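Local coordinates for protein murein peptide amidase A (Escherichia coli O157:H7, PDB 5HXD) that probably hydrolyses, as a zinc-dependent M14-family amidase, the bond between gamma-D-glutamate and diaminopimelate in the murein tripeptide during peptidoglycan degradation, at residues W31-A37 / R71-L77; T58-A62 / Y223-A228; G94-N100 / L126-D130. All coordinates share one frame. Residue numbers count along the deposited sequence, not the author numbering.

Contact 1 of 3, residues W31-A37 / R71-L77; sequences WFPAPAA and RRHHVVL
A mostly buried, short antiparallel bridge joins the end of strand 28-31 and the proline-rich loop after it to strand 74-76, an outermost strand within the chain of the central mixed sheet of the M14 α/β fold; side chains of R71 and H74 supplement and extend it. Structural packing away from the zinc site, it links the small two-stranded sheet to the large one. The single bridge pairs F32 with V75 (hydrogen-bonded pair, CA-CA 4.9 Å): F32 N to V75 O is 2.7 Å and V75 N to F32 O 3.1 Å. Beyond it P33, which has no NH, begins a polyproline-like run (P33 -58/138, A34 -62/138), and H74 (chi1 m) takes over: its ND1 accepts a nearly straight hydrogen bond from A34 N at 2.7 Å, so ND1 carries no proton. R71 (chi1 t, chi2 t, chi3 p) curls back so that NH1 gives F32 O a second donor besides V75 N, at 2.9 Å, and NH2 reaches on, weakly, to P33 O at 3.0 Å; a long, multi-donor guanidinium suits this. The six-membered ring of W31 (chi1 p) meets the H74 face offset edge-to-face, centroids 5.7 Å apart. F32 (chi1 m) points at the strand, CE2 3.6 Å from L77 CD1. F32 packs on L63 and L77 on L59 of helix 53-65, both touch L86 of the second subunit, and W31 and H74 lie against helix 136-148.

Contact 2 of 3, residues T58-A62 / Y223-A228; sequences TLSCA and YLFAMA
Both segments are helical: 58-62 lies within helix 53-65, and 224-228 begins the helix 224-230, with Y223 (-117/5) still outside helical geometry. The two short axes cross at -66° and approach to 8.8 Å; the CA atoms of A62 and A228 are the nearest CA pair, 4.8 Å apart. Such proximity depends on alanine, whose methyl group adds little bulk: A62 CB sits 3.8 Å from A228 N and 3.3 Å from M227 CG. No hydrogen bond joins the segments: this is oblique, apolar helix-helix packing, joining helix 53-65, which follows the predicted zinc ligands H49 and E52, to the C-terminal helix of the M14 domain. M227 (chi1 t, chi2 p, chi3 p) points at the other helix and folds its flexible thioether along it, bringing CE to 3.6 Å from T58 CG2 and SD to 3.8 Å from L59 CD1. L224 (chi1 t, chi2 p) reaches across with CD1, 3.5 Å from A62 CA and 4.1 Å from C61 CB. T58 (chi1 m) can present its methyl here because its OG1 is hydrogen-bonded to S54 O, within its own helix. Around this crossing, T58 and C61 touch helix 216-222, C61 and L224 pack on W115 of the second subunit, and L59 meets L77, just after strand 74-76.

Contact 3 of 3, residues G94-N100 / L126-D130; sequences GVDLNRN and LLTGD
A glycine with backbone angles of 103/154 marks this contact: at G129 a CB would lie 2.0 Å from N100 ND2 and jam against the preceding carbonyl, so no other residue fits. The missing side chain lets N100 ND2 donate to T128 O at 2.6 Å. Before it, a single backbone bridge pairs V95 with L127, CA-CA 4.3 Å, through L127 N to G94 O and D96 N to L127 O, both 2.8 Å. G94 adopts positive phi (68/16), which favours glycine. L126 (chi1 m) covers D96, CD1 to CB 3.7 Å, and R99 CB meets T128 CG2 at 3.9 Å. D96 (chi1 t) forms an Asx turn, OD1 accepting from N98 N at 3.1 Å; OD1 also bonds H49, a predicted zinc ligand, and OD2 makes a salt bridge to R89. An acidic residue supporting a metal-binding histidine, with the R99 side chain about 7 Å from the bound zinc, is consistent with the wall of an M14 carboxypeptidase active site.

Overall arrangement
From the N terminus, the chain leaves the small sheet of strands 18-22 and 28-31, and contact 1 opens at 31-37. Helix 53-65, bearing 58-62, lies inside that loop, which closes at 71-77. Because 58-62 finds its partner only at 223-228, contacts 1 and 2 cross, and they touch where L77 and V75 pack on L59, tying the sheet edge to the C-terminal helices near the second subunit. Contact 3 follows contact 1 in series, closing around strand 110-114 and the turn into its hairpin partner, strand 122-127, and is nested within contact 2. It lies on the opposite side of the chain's centre from contacts 1 and 2, its centre about 27 and 29 Å from theirs.

Contact 1 of 3, residues W31-A37 / R71-L77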
ATOM      1  N   TRP A  31     -15.314   0.506  -4.985  1.00 45.39           N
ATOM      2  CA  TRP A  31     -15.167   1.067  -6.323  1.00 47.55           C
ATOM      3  C   TRP A  31     -15.891   2.382  -6.479  1.00 46.80           C
ATOM      4  O   TRP A  31     -16.767   2.745  -5.690  1.00 46.36           O
ATOM      5  CB  TRP A  31     -15.647   0.096  -7.407  1.00 46.40           C
ATOM      6  CG  TRP A  31     -17.119  -0.131  -7.439  1.00 49.94           C
ATOM      7  CD1 TRP A  31     -17.892  -0.651  -6.438  1.00 48.36           C
ATOM      8  CD2 TRP A  31     -18.007   0.122  -8.542  1.00 47.25           C
ATOM      9  NE1 TRP A  31     -19.203  -0.734  -6.848  1.00 51.87           N
ATOM     10  CE2 TRP A  31     -19.300  -0.264  -8.132  1.00 50.61           C
ATOM     11  CE3 TRP A  31     -17.829   0.636  -9.828  1.00 45.16           C
ATOM     12  CZ2 TRP A  31     -20.414  -0.150  -8.968  1.00 49.43           C
ATOM     13  CZ3 TRP A  31     -18.935   0.740 -10.663  1.00 50.27           C
ATOM     14  CH2 TRP A  31     -20.212   0.354 -10.228  1.00 51.64           C
ATOM     15  N   PHE A  32     -15.510   3.078  -7.538  1.00 45.91           N
ATOM     16  CA  PHE A  32     -15.923   4.442  -7.754  1.00 46.30           C
ATOM     17  C   PHE A  32     -16.575   4.532  -9.107  1.00 44.42           C
ATOM     18  O   PHE A  32     -15.897   4.840 -10.079  1.00 45.29           O
ATOM     19  CB  PHE A  32     -14.715   5.374  -7.667  1.00 50.24           C
ATOM     20  CG  PHE A  32     -14.011   5.321  -6.342  1.00 45.49           C
ATOM     21  CD1 PHE A  32     -14.339   6.205  -5.339  1.00 47.94           C
ATOM     22  CD2 PHE A  32     -13.039   4.371  -6.095  1.00 48.16           C
ATOM     23  CE1 PHE A  32     -13.713   6.149  -4.115  1.00 44.33           C
ATOM     24  CE2 PHE A  32     -12.400   4.316  -4.870  1.00 48.47           C
ATOM     25  CZ  PHE A  32     -12.741   5.206  -3.883  1.00 47.24           C
ATOM     26  N   PRO A  33     -17.885   4.237  -9.176  1.00 47.29           N
ATOM     27  CA  PRO A  33     -18.635   4.253 -10.444  1.00 46.17           C
ATOM     28  C   PRO A  33     -18.571   5.615 -11.128  1.00 48.26           C
ATOM     29  O   PRO A  33     -18.662   6.649 -10.448  1.00 47.91           O
ATOM     30  CB  PRO A  33     -20.081   3.913 -10.023  1.00 40.77           C
ATOM     31  CG  PRO A  33     -20.132   4.110  -8.567  1.00 47.52           C
ATOM     32  CD  PRO A  33     -18.743   3.885  -8.032  1.00 48.38           C
ATOM     33  N   ALA A  34     -18.397   5.609 -12.451  1.00 49.14           N
ATOM     34  CA  ALA A  34     -18.310   6.842 -13.233  1.00 45.43           C
ATOM     35  C   ALA A  34     -19.615   7.579 -13.082  1.00 44.57           C
ATOM     36  O   ALA A  34     -20.680   6.951 -13.082  1.00 46.71           O
ATOM     37  CB  ALA A  34     -18.006   6.557 -14.699  1.00 45.13           C
ATOM     38  N   PRO A  35     -19.531   8.908 -12.915  1.00 46.74           N
ATOM     39  CA  PRO A  35     -20.693   9.775 -12.684  1.00 51.38           C
ATOM     40  C   PRO A  35     -21.795   9.533 -13.726  1.00 55.57           C
ATOM     41  O   PRO A  35     -22.865   9.048 -13.337  1.00 60.07           O
ATOM     42  CB  PRO A  35     -20.110  11.188 -12.803  1.00 49.46           C
ATOM     43  CG  PRO A  35     -18.662  11.031 -12.527  1.00 52.07           C
ATOM     44  CD  PRO A  35     -18.283   9.681 -13.040  1.00 48.31           C
ATOM     45  N   ALA A  36     -21.539   9.835 -15.004  1.00 47.11           N
ATOM     46  CA  ALA A  36     -22.499   9.519 -16.068  1.00 51.77           C
ATOM     47  C   ALA A  36     -21.919   8.477 -17.017  1.00 55.79           C
ATOM     48  O   ALA A  36     -21.433   8.807 -18.099  1.00 53.68           O
ATOM     49  CB  ALA A  36     -22.885  10.762 -16.834  1.00 50.48           C
ATOM     50  N   ALA A  37     -21.954   7.215 -16.598  1.00 58.99           N
ATOM     51  CA  ALA A  37     -21.409   6.142 -17.414  1.00 52.16           C
ATOM     52  C   ALA A  37     -22.193   6.013 -18.723  1.00 58.27           C
ATOM     53  O   ALA A  37     -23.431   6.072 -18.759  1.00 54.96           O
ATOM     54  CB  ALA A  37     -21.412   4.830 -16.653  1.00 41.68           C
ATOM     55  N   ARG A  71     -15.191  12.960 -15.017  1.00 50.91           N
ATOM     56  CA  ARG A  71     -14.718  11.570 -15.040  1.00 56.14           C
ATOM     57  C   ARG A  71     -15.562  10.718 -15.980  1.00 53.97           C
ATOM     58  O   ARG A  71     -16.789  10.648 -15.855  1.00 57.01           O
ATOM     59  CB  ARG A  71     -14.701  10.948 -13.626  1.00 56.96           C
ATOM     60  CG  ARG A  71     -13.913   9.620 -13.531  1.00 52.83           C
ATOM     61  CD  ARG A  71     -13.361   9.323 -12.106  1.00 49.38           C
ATOM     62  NE  ARG A  71     -14.418   9.169 -11.109  1.00 42.21           N
ATOM     63  CZ  ARG A  71     -15.097   8.045 -10.917  1.00 43.62           C
ATOM     64  NH1 ARG A  71     -14.824   6.982 -11.650  1.00 47.77           N
ATOM     65  NH2 ARG A  71     -16.049   7.980 -10.000  1.00 44.76           N
ATOM     66  N   ARG A  72     -14.899  10.063 -16.922  1.00 48.95           N
ATOM     67  CA  ARG A  72     -15.606   9.243 -17.890  1.00 50.38           C
ATOM     68  C   ARG A  72     -15.639   7.747 -17.531  1.00 56.34           C
ATOM     69  O   ARG A  72     -16.518   7.007 -17.998  1.00 53.01           O
ATOM     70  CB  ARG A  72     -14.977   9.433 -19.273  1.00 59.68           C
ATOM     71  CG  ARG A  72     -14.741  10.894 -19.654  1.00 63.38           C
ATOM     72  CD  ARG A  72     -14.273  11.024 -21.093  1.00 63.61           C
ATOM     73  NE  ARG A  72     -15.283  11.653 -21.943  1.00 70.82           N
ATOM     74  CZ  ARG A  72     -15.239  12.915 -22.363  1.00 68.61           C
ATOM     75  NH1 ARG A  72     -14.228  13.709 -22.020  1.00 63.10           N
ATOM     76  NH2 ARG A  72     -16.213  13.381 -23.131  1.00 75.25           N
ATOM     77  N   HIS A  73     -14.694   7.318 -16.690  1.00 58.86           N
ATOM     78  CA  HIS A  73     -14.426   5.894 -16.473  1.00 53.28           C
ATOM     79  C   HIS A  73     -14.519   5.455 -15.007  1.00 49.91           C
ATOM     80  O   HIS A  73     -14.209   6.219 -14.105  1.00 49.65           O
ATOM     81  CB  HIS A  73     -13.034   5.547 -17.028  1.00 57.11           C
ATOM     82  CG  HIS A  73     -12.792   6.058 -18.422  1.00 57.27           C
ATOM     83  ND1 HIS A  73     -13.706   5.906 -19.439  1.00 48.93           N
ATOM     84  CD2 HIS A  73     -11.734   6.714 -18.964  1.00 56.54           C
ATOM     85  CE1 HIS A  73     -13.228   6.447 -20.547  1.00 48.26           C
ATOM     86  NE2 HIS A  73     -12.032   6.946 -20.283  1.00 48.28           N
ATOM     87  N   HIS A  74     -14.949   4.212 -14.796  1.00 48.76           N
ATOM     88  CA  HIS A  74     -15.044   3.601 -13.470  1.00 46.08           C
ATOM     89  C   HIS A  74     -13.671   3.315 -12.850  1.00 46.14           C
ATOM     90  O   HIS A  74     -12.699   3.060 -13.567  1.00 45.89           O
ATOM     91  CB  HIS A  74     -15.826   2.283 -13.535  1.00 46.37           C
ATOM     92  CG  HIS A  74     -17.174   2.396 -14.174  1.00 45.53           C
ATOM     93  ND1 HIS A  74     -18.184   3.164 -13.642  1.00 50.23           N
ATOM     94  CD2 HIS A  74     -17.687   1.814 -15.280  1.00 47.43           C
ATOM     95  CE1 HIS A  74     -19.258   3.069 -14.404  1.00 40.79           C
ATOM     96  NE2 HIS A  74     -18.982   2.254 -15.406  1.00 42.36           N
ATOM     97  N   VAL A  75     -13.604   3.312 -11.520  1.00 47.67           N
ATOM     98  CA  VAL A  75     -12.323   3.179 -10.820  1.00 45.44           C
ATOM     99  C   VAL A  75     -12.367   2.211  -9.640  1.00 44.48           C
ATOM    100  O   VAL A  75     -13.247   2.302  -8.778  1.00 45.96           O
ATOM    101  CB  VAL A  75     -11.823   4.557 -10.310  1.00 48.43           C
ATOM    102  CG1 VAL A  75     -10.579   4.394  -9.424  1.00 46.31           C
ATOM    103  CG2 VAL A  75     -11.542   5.497 -11.489  1.00 41.84           C
ATOM    104  N   VAL A  76     -11.413   1.281  -9.637  1.00 40.46           N
ATOM    105  CA  VAL A  76     -11.087   0.448  -8.479  1.00 44.56           C
ATOM    106  C   VAL A  76      -9.639   0.705  -8.021  1.00 41.81           C
ATOM    107  O   VAL A  76      -8.684   0.326  -8.703  1.00 44.17           O
ATOM    108  CB  VAL A  76     -11.250  -1.056  -8.808  1.00 47.20           C
ATOM    109  CG1 VAL A  76     -10.688  -1.935  -7.679  1.00 38.84           C
ATOM    110  CG2 VAL A  76     -12.697  -1.377  -9.129  1.00 38.67           C
ATOM    111  N   LEU A  77      -9.470   1.353  -6.875  1.00 44.24           N
ATOM    112  CA  LEU A  77      -8.126   1.676  -6.381  1.00 38.86           C
ATOM    113  C   LEU A  77      -7.351   0.442  -5.930  1.00 42.70           C
ATOM    114  O   LEU A  77      -6.147   0.347  -6.167  1.00 45.75           O
ATOM    115  CB  LEU A  77      -8.199   2.668  -5.226  1.00 38.13           C
ATOM    116  CG  LEU A  77      -8.657   4.068  -5.612  1.00 43.01           C
ATOM    117  CD1 LEU A  77      -8.835   4.927  -4.388  1.00 45.44           C
ATOM    118  CD2 LEU A  77      -7.628   4.658  -6.525  1.00 45.86           C
TER

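Contact 2 of 3, residues T58-A62 / Y223-A228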
ATOM      1  N   THR A  58      -1.209   6.924  -6.763  1.00 51.03           N
ATOM      2  CA  THR A  58      -1.294   7.811  -7.916  1.00 52.65           C
ATOM      3  C   THR A  58      -2.722   7.933  -8.432  1.00 53.22           C
ATOM      4  O   THR A  58      -3.218   9.038  -8.659  1.00 51.28           O
ATOM      5  CB  THR A  58      -0.409   7.332  -9.068  1.00 55.38           C
ATOM      6  OG1 THR A  58       0.967   7.432  -8.692  1.00 45.80           O
ATOM      7  CG2 THR A  58      -0.651   8.199 -10.297  1.00 56.98           C
ATOM      8  N   LEU A  59      -3.372   6.787  -8.610  1.00 55.70           N
ATOM      9  CA  LEU A  59      -4.774   6.747  -9.022  1.00 52.53           C
ATOM     10  C   LEU A  59      -5.707   7.345  -7.973  1.00 49.51           C
ATOM     11  O   LEU A  59      -6.684   7.991  -8.323  1.00 54.41           O
ATOM     12  CB  LEU A  59      -5.198   5.312  -9.336  1.00 51.20           C
ATOM     13  CG  LEU A  59      -6.624   5.142  -9.865  1.00 50.11           C
ATOM     14  CD1 LEU A  59      -6.829   5.982 -11.112  1.00 50.63           C
ATOM     15  CD2 LEU A  59      -6.904   3.668 -10.145  1.00 50.06           C
ATOM     16  N   SER A  60      -5.407   7.127  -6.693  1.00 55.98           N
ATOM     17  CA  SER A  60      -6.187   7.716  -5.600  1.00 53.72           C
ATOM     18  C   SER A  60      -6.029   9.231  -5.574  1.00 56.55           C
ATOM     19  O   SER A  60      -6.940   9.954  -5.163  1.00 52.02           O
ATOM     20  CB  SER A  60      -5.764   7.129  -4.246  1.00 52.64           C
ATOM     21  OG  SER A  60      -6.524   7.686  -3.177  1.00 54.54           O
ATOM     22  N   CYS A  61      -4.856   9.702  -6.006  1.00 59.54           N
ATOM     23  CA  CYS A  61      -4.567  11.135  -6.058  1.00 57.68           C
ATOM     24  C   CYS A  61      -5.276  11.754  -7.243  1.00 57.87           C
ATOM     25  O   CYS A  61      -5.869  12.828  -7.138  1.00 60.11           O
ATOM     26  CB  CYS A  61      -3.062  11.395  -6.149  1.00 57.35           C
ATOM     27  SG  CYS A  61      -2.182  11.245  -4.569  1.00 59.50           S
ATOM     28  N   ALA A  62      -5.214  11.061  -8.371  1.00 51.12           N
ATOM     29  CA  ALA A  62      -5.875  11.518  -9.572  1.00 52.72           C
ATOM     30  C   ALA A  62      -7.374  11.568  -9.362  1.00 53.76           C
ATOM     31  O   ALA A  62      -8.009  12.530  -9.744  1.00 56.92           O
ATOM     32  CB  ALA A  62      -5.533  10.630 -10.721  1.00 54.75           C
ATOM     33  N   TYR A 223       3.399  11.706 -12.506  1.00 63.51           N
ATOM     34  CA  TYR A 223       2.401  10.959 -13.289  1.00 58.45           C
ATOM     35  C   TYR A 223       0.959  11.384 -13.031  1.00 57.19           C
ATOM     36  O   TYR A 223       0.015  10.777 -13.558  1.00 54.40           O
ATOM     37  CB  TYR A 223       2.530   9.453 -13.008  1.00 54.25           C
ATOM     38  CG  TYR A 223       3.742   8.827 -13.644  1.00 52.41           C
ATOM     39  CD1 TYR A 223       4.279   9.352 -14.798  1.00 57.83           C
ATOM     40  CD2 TYR A 223       4.354   7.718 -13.087  1.00 60.40           C
ATOM     41  CE1 TYR A 223       5.388   8.802 -15.384  1.00 58.28           C
ATOM     42  CE2 TYR A 223       5.471   7.150 -13.670  1.00 57.08           C
ATOM     43  CZ  TYR A 223       5.980   7.701 -14.817  1.00 58.52           C
ATOM     44  OH  TYR A 223       7.088   7.157 -15.419  1.00 62.22           O
ATOM     45  N   LEU A 224       0.792  12.423 -12.218  1.00 60.07           N
ATOM     46  CA  LEU A 224      -0.538  12.839 -11.785  1.00 57.02           C
ATOM     47  C   LEU A 224      -1.260  13.479 -12.945  1.00 58.57           C
ATOM     48  O   LEU A 224      -2.477  13.374 -13.050  1.00 60.55           O
ATOM     49  CB  LEU A 224      -0.451  13.800 -10.598  1.00 58.31           C
ATOM     50  CG  LEU A 224      -1.756  14.292  -9.962  1.00 61.85           C
ATOM     51  CD1 LEU A 224      -2.760  13.168  -9.864  1.00 61.52           C
ATOM     52  CD2 LEU A 224      -1.495  14.889  -8.577  1.00 61.96           C
ATOM     53  N   PHE A 225      -0.488  14.135 -13.811  1.00 56.82           N
ATOM     54  CA  PHE A 225      -1.005  14.758 -15.019  1.00 57.73           C
ATOM     55  C   PHE A 225      -1.639  13.692 -15.900  1.00 61.34           C
ATOM     56  O   PHE A 225      -2.830  13.761 -16.260  1.00 58.69           O
ATOM     57  CB  PHE A 225       0.118  15.496 -15.767  1.00 57.67           C
ATOM     58  CG  PHE A 225      -0.288  16.028 -17.119  1.00 68.05           C
ATOM     59  CD1 PHE A 225      -0.939  17.248 -17.239  1.00 70.69           C
ATOM     60  CD2 PHE A 225      -0.019  15.301 -18.285  1.00 70.87           C
ATOM     61  CE1 PHE A 225      -1.320  17.731 -18.499  1.00 66.08           C
ATOM     62  CE2 PHE A 225      -0.402  15.780 -19.539  1.00 65.28           C
ATOM     63  CZ  PHE A 225      -1.049  16.998 -19.641  1.00 61.28           C
ATOM     64  N   ALA A 226      -0.834  12.693 -16.236  1.00 59.39           N
ATOM     65  CA  ALA A 226      -1.289  11.606 -17.082  1.00 58.00           C
ATOM     66  C   ALA A 226      -2.478  10.860 -16.456  1.00 58.75           C
ATOM     67  O   ALA A 226      -3.485  10.644 -17.128  1.00 61.11           O
ATOM     68  CB  ALA A 226      -0.137  10.651 -17.371  1.00 53.53           C
ATOM     69  N   MET A 227      -2.375  10.480 -15.179  1.00 58.00           N
ATOM     70  CA  MET A 227      -3.453   9.734 -14.526  1.00 56.08           C
ATOM     71  C   MET A 227      -4.784  10.483 -14.555  1.00 56.07           C
ATOM     72  O   MET A 227      -5.823   9.902 -14.881  1.00 55.81           O
ATOM     73  CB  MET A 227      -3.100   9.400 -13.080  1.00 54.58           C
ATOM     74  CG  MET A 227      -3.992   8.297 -12.503  1.00 49.43           C
ATOM     75  SD  MET A 227      -3.839   6.700 -13.351  1.00 50.10           S
ATOM     76  CE  MET A 227      -2.189   6.215 -12.830  1.00 50.39           C
ATOM     77  N   ALA A 228      -4.741  11.768 -14.213  1.00 57.40           N
ATOM     78  CA  ALA A 228      -5.914  12.639 -14.262  1.00 54.10           C
ATOM     79  C   ALA A 228      -6.534  12.713 -15.660  1.00 52.07           C
ATOM     80  O   ALA A 228      -7.752  12.812 -15.799  1.00 53.43           O
ATOM     81  CB  ALA A 228      -5.543  14.037 -13.788  1.00 52.82           C
TER

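Contact 3 of 3, residues G94-N100 / L126-D130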
ATOM      1  N   GLY A  94      -2.010 -16.566   0.260  1.00 36.63           N
ATOM      2  CA  GLY A  94      -0.806 -16.876  -0.500  1.00 39.66           C
ATOM      3  C   GLY A  94      -1.077 -17.147  -1.976  1.00 37.99           C
ATOM      4  O   GLY A  94      -0.231 -17.693  -2.684  1.00 40.24           O
ATOM      5  N   VAL A  95      -2.263 -16.761  -2.438  1.00 38.49           N
ATOM      6  CA  VAL A  95      -2.634 -16.873  -3.845  1.00 39.55           C
ATOM      7  C   VAL A  95      -2.217 -15.630  -4.635  1.00 39.68           C
ATOM      8  O   VAL A  95      -2.432 -14.500  -4.189  1.00 37.61           O
ATOM      9  CB  VAL A  95      -4.153 -17.090  -4.001  1.00 41.82           C
ATOM     10  CG1 VAL A  95      -4.546 -17.113  -5.467  1.00 43.24           C
ATOM     11  CG2 VAL A  95      -4.583 -18.384  -3.306  1.00 38.82           C
ATOM     12  N   ASP A  96      -1.596 -15.843  -5.795  1.00 40.20           N
ATOM     13  CA  ASP A  96      -1.328 -14.760  -6.739  1.00 39.53           C
ATOM     14  C   ASP A  96      -2.638 -14.493  -7.510  1.00 41.08           C
ATOM     15  O   ASP A  96      -3.021 -15.281  -8.371  1.00 45.16           O
ATOM     16  CB  ASP A  96      -0.175 -15.132  -7.691  1.00 38.38           C
ATOM     17  CG  ASP A  96       0.334 -13.942  -8.536  1.00 45.96           C
ATOM     18  OD1 ASP A  96      -0.428 -12.967  -8.804  1.00 39.51           O
ATOM     19  OD2 ASP A  96       1.516 -14.005  -8.959  1.00 45.02           O
ATOM     20  N   LEU A  97      -3.334 -13.406  -7.178  1.00 35.95           N
ATOM     21  CA  LEU A  97      -4.646 -13.129  -7.764  1.00 40.01           C
ATOM     22  C   LEU A  97      -4.572 -13.020  -9.293  1.00 39.57           C
ATOM     23  O   LEU A  97      -5.563 -13.243  -9.986  1.00 40.24           O
ATOM     24  CB  LEU A  97      -5.257 -11.841  -7.178  1.00 36.37           C
ATOM     25  CG  LEU A  97      -5.779 -11.882  -5.733  1.00 37.85           C
ATOM     26  CD1 LEU A  97      -6.199 -10.505  -5.260  1.00 36.19           C
ATOM     27  CD2 LEU A  97      -6.903 -12.868  -5.576  1.00 34.44           C
ATOM     28  N   ASN A  98      -3.396 -12.687  -9.809  1.00 37.45           N
ATOM     29  CA  ASN A  98      -3.206 -12.577 -11.243  1.00 38.67           C
ATOM     30  C   ASN A  98      -2.757 -13.905 -11.831  1.00 42.52           C
ATOM     31  O   ASN A  98      -2.164 -13.944 -12.908  1.00 44.22           O
ATOM     32  CB  ASN A  98      -2.194 -11.482 -11.578  1.00 38.20           C
ATOM     33  CG  ASN A  98      -2.405 -10.882 -12.962  1.00 38.32           C
ATOM     34  OD1 ASN A  98      -3.529 -10.561 -13.363  1.00 39.43           O
ATOM     35  ND2 ASN A  98      -1.317 -10.706 -13.688  1.00 39.31           N
ATOM     36  N   ARG A  99      -3.022 -14.986 -11.104  1.00 38.32           N
ATOM     37  CA  ARG A  99      -2.956 -16.330 -11.674  1.00 39.03           C
ATOM     38  C   ARG A  99      -4.234 -17.047 -11.297  1.00 39.51           C
ATOM     39  O   ARG A  99      -4.396 -18.231 -11.596  1.00 45.17           O
ATOM     40  CB  ARG A  99      -1.737 -17.130 -11.178  1.00 39.39           C
ATOM     41  CG  ARG A  99      -0.385 -16.504 -11.460  1.00 38.78           C
ATOM     42  CD  ARG A  99      -0.091 -16.447 -12.938  1.00 35.95           C
ATOM     43  NE  ARG A  99       1.198 -15.835 -13.203  1.00 38.08           N
ATOM     44  CZ  ARG A  99       1.425 -14.523 -13.214  1.00 42.05           C
ATOM     45  NH1 ARG A  99       0.440 -13.663 -12.969  1.00 39.66           N
ATOM     46  NH2 ARG A  99       2.652 -14.072 -13.452  1.00 42.52           N
ATOM     47  N   ASN A 100      -5.141 -16.316 -10.651  1.00 36.20           N
ATOM     48  CA  ASN A 100      -6.388 -16.873 -10.115  1.00 39.12           C
ATOM     49  C   ASN A 100      -7.680 -16.643 -10.958  1.00 43.68           C
ATOM     50  O   ASN A 100      -8.766 -17.058 -10.554  1.00 43.87           O
ATOM     51  CB  ASN A 100      -6.601 -16.313  -8.700  1.00 37.25           C
ATOM     52  CG  ASN A 100      -7.546 -17.166  -7.857  1.00 44.94           C
ATOM     53  OD1 ASN A 100      -8.543 -16.666  -7.321  1.00 43.59           O
ATOM     54  ND2 ASN A 100      -7.238 -18.460  -7.738  1.00 43.99           N
ATOM     55  N   LEU A 126       4.195 -18.810  -5.126  1.00 42.50           N
ATOM     56  CA  LEU A 126       2.841 -18.468  -4.697  1.00 37.78           C
ATOM     57  C   LEU A 126       1.861 -19.528  -5.176  1.00 39.02           C
ATOM     58  O   LEU A 126       2.205 -20.371  -5.997  1.00 40.71           O
ATOM     59  CB  LEU A 126       2.427 -17.090  -5.217  1.00 38.21           C
ATOM     60  CG  LEU A 126       3.103 -15.845  -4.623  1.00 39.18           C
ATOM     61  CD1 LEU A 126       2.482 -14.560  -5.151  1.00 38.62           C
ATOM     62  CD2 LEU A 126       3.038 -15.873  -3.115  1.00 39.83           C
ATOM     63  N   LEU A 127       0.639 -19.481  -4.661  1.00 37.28           N
ATOM     64  CA  LEU A 127      -0.424 -20.396  -5.100  1.00 43.20           C
ATOM     65  C   LEU A 127      -1.389 -19.796  -6.191  1.00 45.76           C
ATOM     66  O   LEU A 127      -1.614 -18.580  -6.255  1.00 44.03           O
ATOM     67  CB  LEU A 127      -1.227 -20.852  -3.872  1.00 41.33           C
ATOM     68  CG  LEU A 127      -0.553 -21.665  -2.757  1.00 35.35           C
ATOM     69  CD1 LEU A 127      -1.554 -21.919  -1.674  1.00 29.44           C
ATOM     70  CD2 LEU A 127      -0.055 -22.986  -3.275  1.00 37.90           C
ATOM     71  N   THR A 128      -1.961 -20.647  -7.044  1.00 44.44           N
ATOM     72  CA  THR A 128      -2.860 -20.153  -8.094  1.00 44.47           C
ATOM     73  C   THR A 128      -4.342 -20.290  -7.716  1.00 46.64           C
ATOM     74  O   THR A 128      -5.225 -19.932  -8.505  1.00 44.85           O
ATOM     75  CB  THR A 128      -2.631 -20.883  -9.456  1.00 43.96           C
ATOM     76  OG1 THR A 128      -3.001 -22.266  -9.353  1.00 45.97           O
ATOM     77  CG2 THR A 128      -1.177 -20.771  -9.915  1.00 39.66           C
ATOM     78  N   GLY A 129      -4.612 -20.794  -6.510  1.00 48.06           N
ATOM     79  CA  GLY A 129      -5.974 -21.082  -6.087  1.00 43.03           C
ATOM     80  C   GLY A 129      -6.238 -22.571  -6.173  1.00 44.93           C
ATOM     81  O   GLY A 129      -5.595 -23.287  -6.935  1.00 41.55           O
ATOM     82  N   ASP A 130      -7.161 -23.070  -5.366  1.00 52.36           N
ATOM     83  CA  ASP A 130      -7.436 -24.503  -5.409  1.00 52.81           C
ATOM     84  C   ASP A 130      -8.477 -24.780  -6.490  1.00 48.50           C
ATOM     85  O   ASP A 130      -8.797 -25.926  -6.786  1.00 51.93           O
ATOM     86  CB  ASP A 130      -7.902 -25.031  -4.043  1.00 48.92           C
ATOM     87  CG  ASP A 130      -9.057 -24.237  -3.467  1.00 56.34           C
ATOM     88  OD1 ASP A 130     -10.096 -24.056  -4.158  1.00 59.42           O
ATOM     89  OD2 ASP A 130      -8.934 -23.814  -2.303  1.00 55.53           O
TER